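Local coordinates for serpin (Taeniopygia guttata, PDB 5HGC), which binds cortisol and belongs to the serpin family, whose members are generally inhibitors of serine proteases, at residues H86-P91 with T364-F369; S178-F183 with R226-G231; S232-L237 with L358-D363. All coordinates share one frame; numbering follows the deposited sequence.

Contact 1 of 3, residues H86-P91 with T364-F369; sequences HMLNHP and TNSTLF. With HCY ((11alpha,14beta)-11,17,21-trihydroxypregn-4-ene-3,20-dione), chain B.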
# COMPACT_ATOMS: atom_id res chain seq x y z
N HIS A 86 -0.42 14.03 -6.13
CA HIS A 86 -0.66 15.38 -5.67
C HIS A 86 -1.73 15.39 -4.55
O HIS A 86 -1.55 16.00 -3.50
CB HIS A 86 -1.02 16.29 -6.86
CG HIS A 86 -1.27 17.72 -6.47
ND1 HIS A 86 -2.50 18.16 -6.03
CD2 HIS A 86 -0.44 18.79 -6.42
CE1 HIS A 86 -2.42 19.45 -5.73
NE2 HIS A 86 -1.18 19.85 -5.96
N MET A 87 -2.81 14.65 -4.76
CA MET A 87 -3.87 14.61 -3.76
C MET A 87 -3.54 13.90 -2.50
O MET A 87 -3.88 14.42 -1.44
CB MET A 87 -5.13 14.08 -4.36
CG MET A 87 -5.61 15.15 -5.33
SD MET A 87 -7.25 14.85 -5.93
CE MET A 87 -8.10 15.35 -4.40
N LEU A 88 -2.85 12.76 -2.62
CA LEU A 88 -2.39 11.98 -1.48
C LEU A 88 -1.31 12.67 -0.65
O LEU A 88 -1.29 12.55 0.59
CB LEU A 88 -1.91 10.60 -1.92
CG LEU A 88 -2.99 9.76 -2.61
CD1 LEU A 88 -2.33 8.48 -3.10
CD2 LEU A 88 -4.16 9.52 -1.66
N ASN A 89 -0.41 13.37 -1.34
CA ASN A 89 0.68 14.04 -0.65
C ASN A 89 0.43 15.42 -0.21
O ASN A 89 1.11 15.84 0.69
CB ASN A 89 2.00 13.92 -1.41
CG ASN A 89 2.57 12.53 -1.30
OD1 ASN A 89 2.01 11.66 -0.60
ND2 ASN A 89 3.65 12.27 -2.02
N HIS A 90 -0.61 16.08 -0.75
CA HIS A 90 -0.88 17.50 -0.42
C HIS A 90 -1.21 17.78 1.05
O HIS A 90 -2.15 17.21 1.59
CB HIS A 90 -1.95 18.14 -1.31
CG HIS A 90 -1.86 19.63 -1.32
ND1 HIS A 90 -2.78 20.45 -0.70
CD2 HIS A 90 -0.91 20.46 -1.83
CE1 HIS A 90 -2.41 21.71 -0.84
NE2 HIS A 90 -1.28 21.75 -1.53
N PRO A 91 -0.45 18.70 1.69
CA PRO A 91 -0.69 19.24 3.04
C PRO A 91 -2.12 19.73 3.35
O PRO A 91 -2.68 19.36 4.36
CB PRO A 91 0.29 20.41 3.07
CG PRO A 91 1.46 19.89 2.31
CD PRO A 91 0.83 19.20 1.14
N THR A 364 -10.07 9.86 -3.89
CA THR A 364 -9.55 9.34 -5.17
C THR A 364 -9.92 7.90 -5.43
O THR A 364 -9.51 7.32 -6.46
CB THR A 364 -8.03 9.41 -5.19
OG1 THR A 364 -7.52 8.73 -4.02
CG2 THR A 364 -7.55 10.84 -5.22
N ASN A 365 -10.66 7.30 -4.50
CA ASN A 365 -10.98 5.89 -4.57
C ASN A 365 -9.79 5.00 -4.90
O ASN A 365 -9.85 4.19 -5.83
CB ASN A 365 -12.09 5.63 -5.59
CG ASN A 365 -13.45 6.14 -5.11
OD1 ASN A 365 -13.70 6.25 -3.90
ND2 ASN A 365 -14.32 6.46 -6.06
N SER A 366 -8.71 5.16 -4.14
CA SER A 366 -7.53 4.34 -4.34
C SER A 366 -7.20 3.57 -3.09
O SER A 366 -7.42 4.06 -1.96
CB SER A 366 -6.29 5.16 -4.77
OG SER A 366 -6.08 6.17 -3.82
N THR A 367 -6.66 2.37 -3.30
CA THR A 367 -6.16 1.56 -2.22
C THR A 367 -4.78 2.04 -1.80
O THR A 367 -3.82 1.98 -2.58
CB THR A 367 -6.11 0.08 -2.63
OG1 THR A 367 -7.31 -0.23 -3.37
CG2 THR A 367 -5.97 -0.80 -1.39
N LEU A 368 -4.72 2.51 -0.56
CA LEU A 368 -3.49 2.98 0.04
C LEU A 368 -2.71 1.86 0.69
O LEU A 368 -1.49 1.83 0.59
CB LEU A 368 -3.73 4.10 1.05
CG LEU A 368 -4.69 5.18 0.57
CD1 LEU A 368 -4.82 6.25 1.64
CD2 LEU A 368 -4.29 5.77 -0.80
N PHE A 369 -3.38 0.95 1.41
CA PHE A 369 -2.62 -0.13 2.08
C PHE A 369 -3.39 -1.43 2.07
O PHE A 369 -4.63 -1.43 2.20
CB PHE A 369 -2.31 0.25 3.52
CG PHE A 369 -1.37 1.41 3.67
CD1 PHE A 369 0.01 1.22 3.59
CD2 PHE A 369 -1.85 2.70 3.92
CE1 PHE A 369 0.89 2.30 3.73
CE2 PHE A 369 -0.97 3.79 4.06
CZ PHE A 369 0.41 3.59 3.97
C1 HCY B . -15.37 0.37 -6.70
C2 HCY B . -15.13 -0.32 -8.04
C3 HCY B . -13.75 -0.04 -8.58
C4 HCY B . -12.70 0.52 -7.70
C5 HCY B . -12.84 0.48 -6.37
C6 HCY B . -11.62 0.60 -5.49
C7 HCY B . -11.88 1.62 -4.36
C8 HCY B . -13.24 1.51 -3.66
C9 HCY B . -14.37 1.46 -4.72
C10 HCY B . -14.21 0.29 -5.71
C12 HCY B . -15.97 2.75 -3.05
C11 HCY B . -15.82 1.66 -4.13
C13 HCY B . -14.81 2.70 -2.01
C14 HCY B . -13.48 2.71 -2.77
C15 HCY B . -12.46 3.15 -1.75
C16 HCY B . -13.18 4.12 -0.83
C17 HCY B . -14.69 3.99 -1.15
C18 HCY B . -14.91 1.49 -1.04
C19 HCY B . -14.17 -1.11 -5.08
C20 HCY B . -15.57 4.05 0.08
C21 HCY B . -16.95 4.68 0.02
O1 HCY B . -13.50 -0.35 -9.73
O2 HCY B . -16.12 0.39 -3.55
O3 HCY B . -15.12 5.15 -1.91
O4 HCY B . -15.19 3.58 1.14
O5 HCY B . -17.74 3.84 0.85
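Apolar contact joins the last turn of helix 74-89 to the start of strand 366-373. Leu88 and Leu368 reach toward each other tip to tip, CD2 of Leu88 lying 3.8 Å from CD2 of Leu368. In both leucines CG stands anti to the carbonyl carbon and the chain runs on extended, so the methyl forks meet end-on; Val40 of helix 39-52 touches both. Met87 and Thr364 instead slide past each other in opposite directions: Met87 bends at chi3 (75°), and the SD of Met87 comes to 4.1 Å from the CG2 of Thr364. The threonine thus presents its methyl to the helix.

The polar bonds near the interface centre on 364-366. Ser366 OG donates to Thr364 OG1 at 2.9 Å and Asp361 OD2 also bonds it, giving this buried hydroxyl two partners, close to CD2 of Leu88. Asn365 leads the other way, its OD1 accepting the O3 hydroxyl of cortisol at 2.7 Å.

Asn365 and Ser366 both face Asp361, a G1 beta bulge at the turn into the strand. The end of helix 74-89 packs on the hairpin of strands 355-361 and 366-373, part of serpin sheet B, and Asn365 at its turn belongs to the steroid pocket.

Contact 2 of 3, residues S178-F183 with R226-G231; sequences SWEKPF and RLHYNG. Unlike the reference sequence in segment 178-183: Ser178 (reference Asn). With HCY ((11alpha,14beta)-11,17,21-trihydroxypregn-4-ene-3,20-dione), chain B.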
# COMPACT_ATOMS: atom_id res chain seq x y z
N SER A 178 -5.44 9.55 11.91
CA SER A 178 -6.25 9.93 13.04
C SER A 178 -7.72 9.41 12.89
O SER A 178 -8.39 9.69 11.87
CB SER A 178 -6.20 11.44 13.22
OG SER A 178 -6.83 11.79 14.42
N TRP A 179 -8.20 8.70 13.91
CA TRP A 179 -9.53 8.10 13.87
C TRP A 179 -10.66 9.12 13.92
O TRP A 179 -10.66 9.98 14.81
CB TRP A 179 -9.71 7.13 15.04
CG TRP A 179 -8.95 5.87 14.89
CD1 TRP A 179 -8.08 5.33 15.82
CD2 TRP A 179 -8.99 4.95 13.78
NE1 TRP A 179 -7.56 4.15 15.31
CE2 TRP A 179 -8.10 3.90 14.07
CE3 TRP A 179 -9.66 4.94 12.54
CZ2 TRP A 179 -7.88 2.81 13.18
CZ3 TRP A 179 -9.44 3.84 11.65
CH2 TRP A 179 -8.55 2.81 11.97
N GLU A 180 -11.65 9.02 13.03
CA GLU A 180 -12.84 9.91 13.15
C GLU A 180 -13.54 9.71 14.51
O GLU A 180 -13.91 10.69 15.13
CB GLU A 180 -13.80 9.74 12.00
CG GLU A 180 -14.96 10.73 11.99
CD GLU A 180 -16.05 10.34 11.01
OE1 GLU A 180 -16.90 9.46 11.34
OE2 GLU A 180 -16.02 10.92 9.89
N LYS A 181 -13.66 8.45 14.94
CA LYS A 181 -14.20 8.02 16.21
C LYS A 181 -13.07 7.40 17.01
O LYS A 181 -12.69 6.24 16.80
CB LYS A 181 -15.33 7.02 15.97
CG LYS A 181 -16.65 7.67 15.56
CD LYS A 181 -17.48 6.72 14.71
CE LYS A 181 -18.97 6.94 14.83
NZ LYS A 181 -19.45 6.53 16.20
N PRO A 182 -12.48 8.16 17.92
CA PRO A 182 -11.36 7.61 18.73
C PRO A 182 -11.77 6.47 19.65
O PRO A 182 -12.91 6.44 20.12
CB PRO A 182 -10.93 8.77 19.60
CG PRO A 182 -12.09 9.72 19.56
CD PRO A 182 -12.72 9.58 18.20
N PHE A 183 -10.85 5.53 19.88
CA PHE A 183 -11.00 4.51 20.92
C PHE A 183 -10.67 5.22 22.25
O PHE A 183 -9.87 6.15 22.26
CB PHE A 183 -10.07 3.33 20.66
CG PHE A 183 -10.37 2.58 19.37
CD1 PHE A 183 -9.97 3.09 18.12
CD2 PHE A 183 -11.03 1.34 19.42
CE1 PHE A 183 -10.23 2.38 16.95
CE2 PHE A 183 -11.29 0.62 18.25
CZ PHE A 183 -10.89 1.14 17.01
N ARG A 226 -16.00 -1.07 8.96
CA ARG A 226 -15.33 0.05 8.33
C ARG A 226 -15.30 1.28 9.24
O ARG A 226 -16.33 1.73 9.72
CB ARG A 226 -16.00 0.37 7.00
CG ARG A 226 -15.35 1.53 6.28
CD ARG A 226 -16.09 2.81 6.63
NE ARG A 226 -17.22 2.95 5.71
CZ ARG A 226 -17.10 3.18 4.42
NH1 ARG A 226 -15.87 3.34 3.86
NH2 ARG A 226 -18.17 3.24 3.67
N LEU A 227 -14.10 1.84 9.44
CA LEU A 227 -13.85 2.95 10.35
C LEU A 227 -13.27 4.06 9.53
O LEU A 227 -12.35 3.81 8.75
CB LEU A 227 -12.84 2.54 11.44
CG LEU A 227 -13.29 1.49 12.47
CD1 LEU A 227 -12.32 1.40 13.65
CD2 LEU A 227 -14.70 1.84 12.93
N HIS A 228 -13.80 5.28 9.68
CA HIS A 228 -13.21 6.40 8.96
C HIS A 228 -12.06 6.97 9.73
O HIS A 228 -12.06 7.04 10.98
CB HIS A 228 -14.21 7.52 8.71
CG HIS A 228 -15.28 7.14 7.74
ND1 HIS A 228 -15.00 6.57 6.51
CD2 HIS A 228 -16.62 7.25 7.81
CE1 HIS A 228 -16.13 6.33 5.88
NE2 HIS A 228 -17.13 6.74 6.64
N TYR A 229 -11.07 7.40 8.95
CA TYR A 229 -10.10 8.38 9.44
C TYR A 229 -10.63 9.82 9.27
O TYR A 229 -11.48 10.12 8.38
CB TYR A 229 -8.81 8.20 8.68
CG TYR A 229 -8.00 6.95 9.04
CD1 TYR A 229 -7.44 6.79 10.32
CD2 TYR A 229 -7.80 5.93 8.09
CE1 TYR A 229 -6.67 5.66 10.62
CE2 TYR A 229 -7.06 4.79 8.38
CZ TYR A 229 -6.47 4.68 9.63
OH TYR A 229 -5.71 3.58 9.91
N ASN A 230 -10.14 10.72 10.12
CA ASN A 230 -10.24 12.16 9.85
C ASN A 230 -9.61 12.41 8.52
O ASN A 230 -8.55 11.84 8.21
CB ASN A 230 -9.50 12.98 10.90
CG ASN A 230 -10.28 13.07 12.18
OD1 ASN A 230 -9.69 13.08 13.27
ND2 ASN A 230 -11.63 13.11 12.08
N GLY A 231 -10.24 13.25 7.72
CA GLY A 231 -9.74 13.46 6.38
C GLY A 231 -10.54 12.58 5.48
O GLY A 231 -11.73 12.40 5.67
C1 HCY B . -15.37 0.37 -6.70
C2 HCY B . -15.13 -0.32 -8.04
C3 HCY B . -13.75 -0.04 -8.58
C4 HCY B . -12.70 0.52 -7.70
C5 HCY B . -12.84 0.48 -6.37
C6 HCY B . -11.62 0.60 -5.49
C7 HCY B . -11.88 1.62 -4.36
C8 HCY B . -13.24 1.51 -3.66
C9 HCY B . -14.37 1.46 -4.72
C10 HCY B . -14.21 0.29 -5.71
C12 HCY B . -15.97 2.75 -3.05
C11 HCY B . -15.82 1.66 -4.13
C13 HCY B . -14.81 2.70 -2.01
C14 HCY B . -13.48 2.71 -2.77
C15 HCY B . -12.46 3.15 -1.75
C16 HCY B . -13.18 4.12 -0.83
C17 HCY B . -14.69 3.99 -1.15
C18 HCY B . -14.91 1.49 -1.04
C19 HCY B . -14.17 -1.11 -5.08
C20 HCY B . -15.57 4.05 0.08
C21 HCY B . -16.95 4.68 0.02
O1 HCY B . -13.50 -0.35 -9.73
O2 HCY B . -16.12 0.39 -3.55
O3 HCY B . -15.12 5.15 -1.91
O4 HCY B . -15.19 3.58 1.14
O5 HCY B . -17.74 3.84 0.85
O HOH W 1 -6.25 11.12 9.51
O HOH W 2 -13.99 11.35 7.99
O HOH W 3 -13.46 6.12 13.20
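The six-membered ring of Trp179 lies almost parallel to the ring of Tyr229 in an offset stack, centroids 4.3 Å apart and planes 7° from parallel. CE1 of Tyr229 sits over one indole face; the opposite face takes CD1 of Leu227 and CE1 of Phe183, and the carbonyl O of His228 lies at the indole edge. Phe183 turns its own edge to CD1 of Trp179, while CZ of Phe183 touches CD1 of Leu227 at 3.7 Å, the two side chains crossing at about a right angle. Both stacked residues hold CG anti to the carbonyl carbon and lie side by side, pointing the same way; both rings touch Ala235 and Met357, and Phe175 meets the tyrosine ring edge-to-face.

Two backbone bonds flank this pair. Asn230 N donates to Ser178 O at 2.7 Å, nearly along the C=O axis, and Glu180 N reaches His228 O at 2.9 Å from above the carbonyl plane. Water 3 links Lys181 N to the same His228 O, and water 1 joins Ser178 N to Asn230 O. Glu180 lies alongside His228, CB to CB.

On the far side of the strand, Arg226 bends at chi2 and chi3 and aims its guanidinium edge at cortisol: NH1 bonds O4 of the steroid at 2.8 Å and NH2 bonds O5 at 2.9 Å, nearly straight (174°). Asp213 forms a salt bridge to NE and Thr234 OG1 takes a bond from NH1; with the two steroid bonds these hold the group's orientation, and CE1 of His228 lies over one face. A single beta bridge, Trp179 with Tyr229, ties this strand's end to the loop after strand 167-176, whose Trp179 and Phe183 belong to the serpin FKGxWxxPF motif, in the breach, where the top of sheet A meets sheet B.

Contact 3 of 3, residues S232-L237 with L358-D363; sequences SATAFL and LIFDRD. With HCY ((11alpha,14beta)-11,17,21-trihydroxypregn-4-ene-3,20-dione), chain B.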
# COMPACT_ATOMS: atom_id res chain seq x y z
N SER A 232 -9.92 12.01 4.47
CA SER A 232 -10.69 11.24 3.51
C SER A 232 -10.33 9.73 3.49
O SER A 232 -10.99 8.99 2.77
CB SER A 232 -10.52 11.84 2.12
OG SER A 232 -9.13 11.96 1.84
N ALA A 233 -9.30 9.31 4.23
CA ALA A 233 -8.91 7.88 4.29
C ALA A 233 -9.95 7.11 5.07
O ALA A 233 -10.59 7.66 5.92
CB ALA A 233 -7.52 7.65 4.93
N THR A 234 -10.10 5.84 4.76
CA THR A 234 -11.01 4.97 5.48
C THR A 234 -10.39 3.57 5.61
O THR A 234 -9.61 3.16 4.75
CB THR A 234 -12.38 4.94 4.73
OG1 THR A 234 -13.38 4.35 5.57
CG2 THR A 234 -12.29 4.20 3.36
N ALA A 235 -10.69 2.86 6.70
CA ALA A 235 -10.15 1.50 6.90
C ALA A 235 -11.25 0.42 6.92
O ALA A 235 -12.20 0.54 7.69
CB ALA A 235 -9.32 1.47 8.15
N PHE A 236 -11.15 -0.58 6.05
CA PHE A 236 -12.01 -1.83 6.09
C PHE A 236 -11.27 -2.90 6.86
O PHE A 236 -10.14 -3.24 6.50
CB PHE A 236 -12.28 -2.39 4.70
CG PHE A 236 -13.27 -1.59 3.90
CD1 PHE A 236 -13.02 -0.20 3.59
CD2 PHE A 236 -14.43 -2.19 3.39
CE1 PHE A 236 -13.93 0.55 2.82
CE2 PHE A 236 -15.35 -1.44 2.62
CZ PHE A 236 -15.09 -0.08 2.32
N LEU A 237 -11.89 -3.41 7.93
CA LEU A 237 -11.25 -4.39 8.80
C LEU A 237 -12.04 -5.65 8.57
O LEU A 237 -13.26 -5.67 8.81
CB LEU A 237 -11.34 -3.93 10.24
CG LEU A 237 -11.16 -2.43 10.45
CD1 LEU A 237 -11.52 -2.01 11.88
CD2 LEU A 237 -9.72 -2.04 10.10
N LEU A 358 -7.61 -2.95 5.12
CA LEU A 358 -7.49 -2.35 3.79
C LEU A 358 -7.78 -0.86 3.93
O LEU A 358 -8.85 -0.46 4.43
CB LEU A 358 -8.42 -2.99 2.77
CG LEU A 358 -8.57 -4.52 2.86
CD1 LEU A 358 -9.67 -4.97 1.92
CD2 LEU A 358 -7.26 -5.23 2.56
N ILE A 359 -6.81 -0.02 3.55
CA ILE A 359 -6.95 1.41 3.77
C ILE A 359 -7.09 2.05 2.44
O ILE A 359 -6.27 1.81 1.57
CB ILE A 359 -5.79 1.97 4.56
CG1 ILE A 359 -5.69 1.21 5.90
CG2 ILE A 359 -5.96 3.46 4.73
CD1 ILE A 359 -4.42 1.43 6.73
N PHE A 360 -8.14 2.84 2.28
CA PHE A 360 -8.43 3.53 1.01
C PHE A 360 -8.53 5.06 1.20
O PHE A 360 -8.81 5.57 2.34
CB PHE A 360 -9.75 3.08 0.39
CG PHE A 360 -9.89 1.59 0.21
CD1 PHE A 360 -10.44 0.79 1.25
CD2 PHE A 360 -9.50 0.97 -0.99
CE1 PHE A 360 -10.58 -0.58 1.10
CE2 PHE A 360 -9.65 -0.40 -1.13
CZ PHE A 360 -10.20 -1.18 -0.09
N ASP A 361 -8.33 5.78 0.09
CA ASP A 361 -8.74 7.18 0.04
C ASP A 361 -10.13 7.36 -0.62
O ASP A 361 -10.29 6.96 -1.78
CB ASP A 361 -7.67 8.05 -0.63
CG ASP A 361 -8.08 9.52 -0.74
OD1 ASP A 361 -8.81 10.02 0.16
OD2 ASP A 361 -7.67 10.16 -1.76
N ARG A 362 -11.09 7.97 0.09
CA ARG A 362 -12.44 8.26 -0.43
C ARG A 362 -12.51 9.36 -1.50
O ARG A 362 -13.39 9.29 -2.35
CB ARG A 362 -13.47 8.54 0.66
CG ARG A 362 -13.82 7.39 1.58
CD ARG A 362 -14.57 7.95 2.78
NE ARG A 362 -13.63 8.45 3.78
CZ ARG A 362 -13.97 9.11 4.89
NH1 ARG A 362 -15.27 9.38 5.12
NH2 ARG A 362 -13.01 9.53 5.76
N ASP A 363 -11.58 10.33 -1.47
CA ASP A 363 -11.44 11.36 -2.54
C ASP A 363 -10.90 10.88 -3.87
O ASP A 363 -11.28 11.42 -4.91
CB ASP A 363 -10.57 12.50 -2.09
CG ASP A 363 -11.23 13.34 -1.02
OD1 ASP A 363 -12.49 13.31 -0.84
OD2 ASP A 363 -10.46 14.02 -0.33
C1 HCY B . -15.37 0.37 -6.70
C2 HCY B . -15.13 -0.32 -8.04
C3 HCY B . -13.75 -0.04 -8.58
C4 HCY B . -12.70 0.52 -7.70
C5 HCY B . -12.84 0.48 -6.37
C6 HCY B . -11.62 0.60 -5.49
C7 HCY B . -11.88 1.62 -4.36
C8 HCY B . -13.24 1.51 -3.66
C9 HCY B . -14.37 1.46 -4.72
C10 HCY B . -14.21 0.29 -5.71
C12 HCY B . -15.97 2.75 -3.05
C11 HCY B . -15.82 1.66 -4.13
C13 HCY B . -14.81 2.70 -2.01
C14 HCY B . -13.48 2.71 -2.77
C15 HCY B . -12.46 3.15 -1.75
C16 HCY B . -13.18 4.12 -0.83
C17 HCY B . -14.69 3.99 -1.15
C18 HCY B . -14.91 1.49 -1.04
C19 HCY B . -14.17 -1.11 -5.08
C20 HCY B . -15.57 4.05 0.08
C21 HCY B . -16.95 4.68 0.02
O1 HCY B . -13.50 -0.35 -9.73
O2 HCY B . -16.12 0.39 -3.55
O3 HCY B . -15.12 5.15 -1.91
O4 HCY B . -15.19 3.58 1.14
O5 HCY B . -17.74 3.84 0.85
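Phe360 turns the edge of its ring toward the face of Phe236 in an offset edge-to-face pair, planes at 80° and CE1 of Phe360 3.5 Å from CD1 of Phe236. Both rings leave the same side of the sheet as Thr234 and Leu358, and cortisol rests against them: its C15 is 3.5 Å from CB of Phe360, and its O4 lies at the edge of the Phe236 ring. Thr234 adds its CG2 methyl beside O4, while its hydroxyl is held by His228. Ala233, Ala235 and Ile359 point to the other side.

Beneath the rings the backbones pair antiparallel. Thr234 and Phe360 exchange two N-H...O bonds, as do Phe236 and Leu358.

Where the strands end, side chains take over. The backbone N of Arg362 bonds Ser232 O, and the side chain, bent at chi3, brings NE to the same oxygen, each at 2.9 Å and each from above the carbonyl plane; Arg362 NH2 goes on to Ala233 O at 3.1 Å. Ser232 OG gives its proton to Asp361 OD1 at 2.6 Å, a bond made from above the carboxylate plane. This is a regular antiparallel ladder of the serpin sheet conventionally called B, with one face serving as the aromatic wall of the cortisol pocket.

In the fold
Each contact has at least one segment on strands 222-228, 233-240, 355-361 and 366-373, neighbours in that order and antiparallel throughout; contact 1 adds the end of helix 74-89 and contact 2 the loop after strand 167-176. Contact 3 holds the middle pair; its centre is about 10 Å from those of contacts 1 and 2, whose own centres are about 16 Å apart and which do not touch. Leu227 O to Ala235 N and Ile359 O to Leu368 N probably bond contact 3 to either neighbour. Along the chain, contact 2 closes before contact 3 opens, and contact 1 spans both. Arg226, Thr234, Phe236, Phe360 and Asn365 thereby converge on one cortisol molecule.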